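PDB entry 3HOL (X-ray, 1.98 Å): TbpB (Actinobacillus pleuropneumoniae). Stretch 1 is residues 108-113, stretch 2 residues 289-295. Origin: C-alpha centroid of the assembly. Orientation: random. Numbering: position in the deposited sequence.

Stretch 1 (108-113) NSPAKE
Stretch 2 289-295: SELNNFG

This is a small loop-on-loop contact, burying 302 Å² in total, in which one lysine clamps the far backbone, one proline supplies the apolar patch, and two waters fill the polar gaps between them. The partners lie at least 178 residues apart in one chain. Stretch 1 has no regular helix or strand, and stretch 2 leaves a strand at S289-E290 and continues as loop. Their end-to-end directions, CA 109 to 112 against CA 290 to 294, differ by 75°, so the chains cross instead of pairing as strands; the nearest CA atoms across the contact are those of P110 and N292, 6.4 Å apart.

Build stretch 1 with S109 at phi/psi 59/57, a left-handed turn that leads into extended P110 (-50/131) and A111 (-58/135), then K112 at -107/-10. In stretch 2, E290 (-77/142) through N293 (-148/142) stay extended; F294 (-106/6) and G295 (116/5) then turn the chain. The positive phi of G295 would jam a CB against the carbonyl oxygen of F294, which by itself calls for glycine. The turn is tied by G295 N donating to N293 OD1 at 2.8 Å, with N293 chi1 in t.

K112 leaves its backbone sideways, but its m, t, t, p rotamer carries the ammonium to stretch 2. There K112 NZ forms a salt bridge with E290 OE1 at 2.7 Å, also a hydrogen bond, and donates to L291 O at 2.9 Å. Charge pairing is thus combined with a backbone anchor. E290 points toward stretch 1 with chi1 and chi2 both m, while L291 turns its side chain away and contributes its carbonyl.

P110 points toward stretch 2 with its ring in the C-gamma exo pucker. P110 CG meets F294 CE1 at 3.7 Å, an oblique apolar contact, with F294 at chi1 m and chi2 -70°. P110 CB packs 3.7 Å from N293 O and P110 CD 3.4 Å from N292 OD1, so one rigid ring touches three consecutive residues.

Water completes the polar pairing. N292, chi1 m, brings OD1 within 2.8 Å of water 1, which donates to it and accepts from S109 N, also at 2.8 Å; the direct separation of S109 N and N292 OD1 is 4.4 Å, too long for a hydrogen bond, and water 1 spans it. Water 2 lies 2.9 Å from P110 O, where it can donate, and accepts from K112 NZ and from N293 N, each at 3.1 Å, linking both backbones to the lysine.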

# COMPACT_ATOMS: atom_id res chain seq x y z
N ASN A 108 -6.37 3.97 5.83
CA ASN A 108 -6.67 4.02 4.41
C ASN A 108 -5.72 4.99 3.73
O ASN A 108 -5.01 5.74 4.41
CB ASN A 108 -8.13 4.48 4.18
CG ASN A 108 -8.41 5.84 4.77
OD1 ASN A 108 -7.90 6.84 4.30
ND2 ASN A 108 -9.23 5.87 5.83
N SER A 109 -5.70 4.97 2.41
CA SER A 109 -4.80 5.83 1.62
C SER A 109 -3.30 5.61 1.92
O SER A 109 -2.60 6.56 2.28
CB SER A 109 -5.22 7.30 1.79
OG SER A 109 -4.36 8.11 0.99
N PRO A 110 -2.80 4.36 1.77
CA PRO A 110 -1.36 4.10 1.99
C PRO A 110 -0.50 5.11 1.19
O PRO A 110 -0.76 5.32 0.02
CB PRO A 110 -1.16 2.69 1.40
CG PRO A 110 -2.57 2.04 1.49
CD PRO A 110 -3.52 3.18 1.25
N ALA A 111 0.49 5.73 1.84
CA ALA A 111 1.18 6.92 1.27
C ALA A 111 1.82 6.67 -0.08
O ALA A 111 2.49 5.66 -0.26
CB ALA A 111 2.27 7.43 2.28
N LYS A 112 1.64 7.58 -1.03
CA LYS A 112 2.34 7.43 -2.33
C LYS A 112 3.46 8.45 -2.48
O LYS A 112 4.26 8.37 -3.42
CB LYS A 112 1.35 7.58 -3.50
CG LYS A 112 0.45 6.30 -3.67
CD LYS A 112 -0.27 6.30 -5.01
CE LYS A 112 -1.13 5.02 -5.16
NZ LYS A 112 -2.50 5.20 -4.58
N GLU A 113 3.50 9.40 -1.56
CA GLU A 113 4.62 10.32 -1.42
C GLU A 113 5.08 10.33 0.03
O GLU A 113 4.25 10.17 0.95
CB GLU A 113 4.23 11.74 -1.86
CG GLU A 113 3.66 11.83 -3.26
CD GLU A 113 3.48 13.29 -3.78
OE1 GLU A 113 3.76 14.28 -3.07
OE2 GLU A 113 3.06 13.44 -4.94
N SER A 289 -8.90 6.73 -10.71
CA SER A 289 -8.96 6.55 -9.26
C SER A 289 -7.69 5.87 -8.73
O SER A 289 -7.00 5.18 -9.49
CB SER A 289 -10.22 5.79 -8.84
OG SER A 289 -10.17 4.44 -9.25
N GLU A 290 -7.38 6.11 -7.46
CA GLU A 290 -6.20 5.56 -6.81
C GLU A 290 -6.41 4.10 -6.46
O GLU A 290 -7.51 3.72 -6.05
CB GLU A 290 -5.90 6.36 -5.54
CG GLU A 290 -5.43 7.76 -5.80
CD GLU A 290 -4.13 7.83 -6.60
OE1 GLU A 290 -3.23 6.93 -6.50
OE2 GLU A 290 -3.99 8.83 -7.31
N LEU A 291 -5.37 3.30 -6.61
CA LEU A 291 -5.36 1.92 -6.11
C LEU A 291 -4.56 1.86 -4.82
O LEU A 291 -3.55 2.55 -4.69
CB LEU A 291 -4.67 0.98 -7.12
CG LEU A 291 -5.47 0.71 -8.39
CD1 LEU A 291 -4.58 -0.02 -9.45
CD2 LEU A 291 -6.80 -0.07 -8.12
N ASN A 292 -4.97 1.02 -3.88
CA ASN A 292 -4.12 0.77 -2.72
C ASN A 292 -2.85 -0.01 -3.10
O ASN A 292 -2.91 -1.09 -3.72
CB ASN A 292 -4.90 0.01 -1.64
CG ASN A 292 -6.00 0.84 -1.06
OD1 ASN A 292 -5.88 2.08 -0.94
ND2 ASN A 292 -7.07 0.19 -0.63
N ASN A 293 -1.69 0.52 -2.73
CA ASN A 293 -0.45 -0.19 -3.05
C ASN A 293 0.59 0.08 -1.97
O ASN A 293 0.65 1.20 -1.44
CB ASN A 293 0.08 0.28 -4.41
CG ASN A 293 1.24 -0.58 -4.89
OD1 ASN A 293 2.38 -0.26 -4.58
ND2 ASN A 293 0.94 -1.70 -5.55
N PHE A 294 1.39 -0.94 -1.62
CA PHE A 294 2.34 -0.76 -0.53
C PHE A 294 3.79 -0.61 -1.00
O PHE A 294 4.70 -0.49 -0.19
CB PHE A 294 2.18 -1.87 0.50
CG PHE A 294 0.79 -2.02 1.02
CD1 PHE A 294 0.25 -1.04 1.84
CD2 PHE A 294 0.04 -3.16 0.71
CE1 PHE A 294 -1.06 -1.18 2.36
CE2 PHE A 294 -1.25 -3.32 1.20
CZ PHE A 294 -1.82 -2.32 2.02
N GLY A 295 4.00 -0.55 -2.30
CA GLY A 295 5.37 -0.43 -2.83
C GLY A 295 5.82 -1.62 -3.68
O GLY A 295 6.95 -1.67 -4.11
O HOH W 1 -7.48 3.44 0.84
O HOH W 2 -1.76 3.53 -2.02